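Local coordinates for class I phosphodiesterase PDEB1 (Leishmania major, PDB 2R8Q), which belongs to the class I phosphodiesterases, with an all-helical catalytic domain that here carries zinc, magnesium and 3-isobutyl-1-methylxanthine, at residues S122-E127 with R243-T248; C130-V135 with A201-A206. All coordinates share one frame; numbering follows the deposited sequence.

Interaction 1: S122-E127 with R243-T248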
# COMPACT_ATOMS: atom_id res chain seq x y z
N SER A 122 16.02 16.71 21.97
CA SER A 122 16.84 16.96 20.79
C SER A 122 18.31 16.67 21.06
O SER A 122 19.10 16.50 20.13
CB SER A 122 16.68 18.42 20.32
OG SER A 122 17.26 19.33 21.24
N GLU A 123 18.68 16.61 22.34
CA GLU A 123 20.06 16.34 22.73
C GLU A 123 20.45 14.90 22.46
O GLU A 123 21.63 14.55 22.46
CB GLU A 123 20.25 16.65 24.21
CG GLU A 123 20.16 18.12 24.54
CD GLU A 123 20.18 18.39 26.03
OE1 GLU A 123 20.43 17.44 26.80
OE2 GLU A 123 19.93 19.55 26.42
N LEU A 124 19.45 14.05 22.22
CA LEU A 124 19.69 12.64 21.96
C LEU A 124 19.68 12.32 20.47
O LEU A 124 19.95 11.19 20.07
CB LEU A 124 18.61 11.80 22.65
CG LEU A 124 18.38 12.06 24.14
CD1 LEU A 124 17.10 11.36 24.59
CD2 LEU A 124 19.58 11.56 24.94
N LEU A 125 19.39 13.33 19.64
CA LEU A 125 19.29 13.14 18.19
C LEU A 125 20.09 14.14 17.37
O LEU A 125 20.54 15.16 17.88
CB LEU A 125 17.83 13.25 17.76
CG LEU A 125 16.79 12.38 18.47
CD1 LEU A 125 15.39 12.81 18.04
CD2 LEU A 125 17.05 10.92 18.14
N THR A 126 20.25 13.84 16.08
CA THR A 126 20.94 14.76 15.19
C THR A 126 19.87 15.74 14.72
O THR A 126 18.67 15.49 14.90
CB THR A 126 21.52 14.05 13.95
OG1 THR A 126 20.46 13.47 13.17
CG2 THR A 126 22.50 12.97 14.37
N GLU A 127 20.28 16.86 14.12
CA GLU A 127 19.31 17.84 13.64
C GLU A 127 18.45 17.23 12.53
O GLU A 127 17.26 17.52 12.43
CB GLU A 127 20.02 19.10 13.14
CG GLU A 127 20.77 19.84 14.23
CD GLU A 127 21.32 21.17 13.76
OE1 GLU A 127 21.97 21.21 12.70
OE2 GLU A 127 21.11 22.19 14.46
N ARG A 243 17.49 5.82 16.70
CA ARG A 243 16.28 5.44 15.98
C ARG A 243 15.20 5.03 16.98
O ARG A 243 14.04 5.41 16.85
CB ARG A 243 16.54 4.29 15.01
CG ARG A 243 15.32 3.93 14.15
CD ARG A 243 14.80 5.15 13.40
NE ARG A 243 15.89 5.90 12.77
CZ ARG A 243 16.43 5.59 11.60
NH1 ARG A 243 15.98 4.56 10.90
NH2 ARG A 243 17.44 6.31 11.13
N LEU A 244 15.59 4.24 17.98
CA LEU A 244 14.64 3.80 18.99
C LEU A 244 14.13 5.01 19.78
O LEU A 244 12.98 5.04 20.21
CB LEU A 244 15.29 2.78 19.93
CG LEU A 244 14.42 2.20 21.05
CD1 LEU A 244 13.08 1.71 20.49
CD2 LEU A 244 15.16 1.06 21.72
N VAL A 245 14.99 6.01 19.96
CA VAL A 245 14.57 7.22 20.66
C VAL A 245 13.50 7.94 19.83
O VAL A 245 12.51 8.42 20.37
CB VAL A 245 15.76 8.18 20.90
CG1 VAL A 245 15.25 9.58 21.27
CG2 VAL A 245 16.63 7.64 22.03
N MET A 246 13.70 7.99 18.51
CA MET A 246 12.73 8.63 17.63
C MET A 246 11.39 7.92 17.70
O MET A 246 10.33 8.55 17.80
CB MET A 246 13.23 8.61 16.18
CG MET A 246 14.43 9.48 15.89
SD MET A 246 15.00 9.29 14.17
CE MET A 246 13.74 10.21 13.30
N GLU A 247 11.43 6.59 17.65
CA GLU A 247 10.21 5.80 17.69
C GLU A 247 9.48 5.97 19.01
O GLU A 247 8.26 6.04 19.05
CB GLU A 247 10.52 4.31 17.46
CG GLU A 247 11.16 4.03 16.11
CD GLU A 247 11.71 2.61 16.01
OE1 GLU A 247 11.94 1.99 17.06
OE2 GLU A 247 11.92 2.13 14.88
N THR A 248 10.24 6.03 20.10
CA THR A 248 9.65 6.19 21.41
C THR A 248 9.03 7.58 21.56
O THR A 248 7.97 7.72 22.19
CB THR A 248 10.70 5.95 22.51
OG1 THR A 248 11.29 4.66 22.32
CG2 THR A 248 10.05 6.00 23.89

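Interaction 2: C130-V135 with A201-A206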
# COMPACT_ATOMS: atom_id res chain seq x y z
N CYS A 130 15.73 15.23 14.07
CA CYS A 130 14.70 16.08 14.66
C CYS A 130 13.75 16.54 13.56
O CYS A 130 12.52 16.54 13.74
CB CYS A 130 15.32 17.30 15.35
SG CYS A 130 16.17 16.90 16.89
N TYR A 131 14.32 16.93 12.43
CA TYR A 131 13.55 17.40 11.28
C TYR A 131 12.64 16.29 10.77
O TYR A 131 11.43 16.49 10.59
CB TYR A 131 14.51 17.85 10.17
CG TYR A 131 13.84 18.30 8.89
CD1 TYR A 131 12.83 19.27 8.90
CD2 TYR A 131 14.23 17.77 7.66
CE1 TYR A 131 12.23 19.69 7.72
CE2 TYR A 131 13.63 18.18 6.47
CZ TYR A 131 12.63 19.14 6.51
OH TYR A 131 12.02 19.54 5.35
N VAL A 132 13.21 15.11 10.54
CA VAL A 132 12.42 13.99 10.05
C VAL A 132 11.31 13.61 11.03
O VAL A 132 10.20 13.29 10.63
CB VAL A 132 13.33 12.77 9.79
CG1 VAL A 132 12.49 11.55 9.41
CG2 VAL A 132 14.32 13.10 8.67
N LEU A 133 11.60 13.66 12.33
CA LEU A 133 10.60 13.31 13.33
C LEU A 133 9.39 14.25 13.24
O LEU A 133 8.24 13.81 13.27
CB LEU A 133 11.20 13.37 14.73
CG LEU A 133 10.28 13.03 15.90
CD1 LEU A 133 9.70 11.62 15.73
CD2 LEU A 133 11.06 13.13 17.20
N LEU A 134 9.66 15.55 13.11
CA LEU A 134 8.58 16.53 13.03
C LEU A 134 7.76 16.38 11.75
O LEU A 134 6.53 16.51 11.78
CB LEU A 134 9.16 17.95 13.13
CG LEU A 134 9.76 18.24 14.51
CD1 LEU A 134 10.53 19.55 14.48
CD2 LEU A 134 8.64 18.30 15.55
N VAL A 135 8.43 16.09 10.64
CA VAL A 135 7.75 15.89 9.37
C VAL A 135 6.89 14.63 9.45
O VAL A 135 5.75 14.61 9.00
CB VAL A 135 8.78 15.73 8.22
CG1 VAL A 135 8.10 15.19 6.96
CG2 VAL A 135 9.44 17.08 7.93
N ALA A 201 17.62 8.39 1.72
CA ALA A 201 17.31 7.00 2.06
C ALA A 201 17.22 6.85 3.58
O ALA A 201 16.36 6.13 4.09
CB ALA A 201 18.38 6.08 1.50
N TYR A 202 18.12 7.53 4.28
CA TYR A 202 18.15 7.49 5.74
C TYR A 202 16.85 8.07 6.29
O TYR A 202 16.23 7.51 7.20
CB TYR A 202 19.34 8.30 6.26
CG TYR A 202 19.58 8.17 7.75
CD1 TYR A 202 20.31 7.11 8.27
CD2 TYR A 202 19.07 9.12 8.64
CE1 TYR A 202 20.53 6.99 9.64
CE2 TYR A 202 19.28 9.02 10.01
CZ TYR A 202 20.02 7.95 10.50
OH TYR A 202 20.24 7.84 11.86
N ALA A 203 16.45 9.20 5.72
CA ALA A 203 15.23 9.89 6.14
C ALA A 203 13.98 9.03 5.94
O ALA A 203 13.12 8.96 6.82
CB ALA A 203 15.09 11.21 5.39
N TYR A 204 13.88 8.38 4.78
CA TYR A 204 12.72 7.54 4.52
C TYR A 204 12.63 6.37 5.49
O TYR A 204 11.55 6.02 5.97
CB TYR A 204 12.73 7.01 3.08
CG TYR A 204 12.06 7.93 2.09
CD1 TYR A 204 12.81 8.75 1.25
CD2 TYR A 204 10.66 7.98 1.98
CE1 TYR A 204 12.19 9.59 0.32
CE2 TYR A 204 10.03 8.82 1.07
CZ TYR A 204 10.81 9.62 0.24
OH TYR A 204 10.20 10.43 -0.69
N ARG A 205 13.77 5.74 5.78
CA ARG A 205 13.74 4.62 6.70
C ARG A 205 13.33 5.08 8.10
O ARG A 205 12.60 4.39 8.79
CB ARG A 205 15.10 3.91 6.74
CG ARG A 205 15.10 2.66 7.62
CD ARG A 205 13.90 1.78 7.30
NE ARG A 205 13.78 0.63 8.19
CZ ARG A 205 14.39 -0.53 7.99
NH1 ARG A 205 15.17 -0.71 6.93
NH2 ARG A 205 14.22 -1.52 8.86
N ALA A 206 13.80 6.25 8.50
CA ALA A 206 13.45 6.78 9.82
C ALA A 206 11.96 7.11 9.89
O ALA A 206 11.29 6.78 10.87
CB ALA A 206 14.28 8.03 10.12

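Interaction 1: S122-E127 with R243-T248
Leu124 and Leu125 make a purely apolar, loop-on-helix contact with Val245 and Met246, fastening the connection between helices 102-118 and 127-139 to helix 239-254 in the all-helical phosphodiesterase catalytic domain. The loop opens with a 3-10 turn, its Leu125 N bonded to Ser122 O at 3.2 Å, and this turn directs two successive leucines at the helix. Leu125 does most of the work. Its CG lies anti to its own carbonyl carbon (chi1 -53°), and CD2 reaches the junction of two helix residues, 3.9 Å from Val245 CG1. Leu124 crosses Val245 at about a right angle, with CD1 4.2 Å from the same CG1, while Phe234 and Phe326 add aromatic surface around it. Branched Val245 suits this place because one short methyl can serve both leucines, whereas the unbranched Met246 chain, bent at its last torsion, also touches Cys210 of helix 197-212. Thr126 then ends the loop as the N-cap of helix 127-139, and Glu129 OE1 accepts from its backbone N. Beside Val245, the CG methylene of Met246, next to the sulfur, meets Leu125 CD2 at 3.7 Å.

Interaction 2: C130-V135 with A201-A206
With CG1 anti to its backbone N (chi1 175°) and CG2 anti to its carbonyl carbon, Val132 spreads both methyls toward Ala203 and Ala206. The two branches divide the work. CG2 meets the side of Ala203, 3.9 Å from its CB, while CG1 comes to 3.7 Å from Ala203 O and 4.0 Å from Ala206 CB. The two alanines stand three residues apart, about one turn of the helix, and each offers a single methyl, so the beta-branched valine can press against the backbone between them. The CA atoms of Val132 and Ala203 are accordingly only 6.3 Å apart. This is a close helix-to-helix contact inside the all-alpha phosphodiesterase domain, joining helix 127-139 to helix 197-212 by van der Waals contact, with no hydrogen bond between the two segments. Tyr202, next to Ala203, sends its OH to Glu129 OE2 in a hydrogen bond. On helix 127-139, Tyr131 receives Val135 CG2 on one face, 3.8 Å above the ring plane and offset toward the rim, and its OH is hydrogen-bonded to Val191 O. Phe192 packs on Ala203 and is met edge-to-face by Tyr204, whose CB points away from helix 127-139 and which also packs on Pro158 of the second subunit.

Overall arrangement
Interaction 2 is nested in sequence within the loop closed by interaction 1, and their centres lie 10 Å apart. Arg243, from interaction 1, joins them most directly: its NH2 is 3.1 Å from Tyr202 CZ in a cation-pi contact, and its NH1 forms a salt bridge with Asp209. On a second front, Met246 O lies 3.8 Å from Leu133 CD1, bringing helices 239-254 and 127-139 together, while Ser122 CB packs on Cys130 SG. Both of these helices lead to the zinc site: His140 and Asp141 follow helix 127-139 directly, and Asp254 closes helix 239-254. Each contact thus packs one of them, against loop 122-127 in interaction 1 and helix 197-212 in interaction 2.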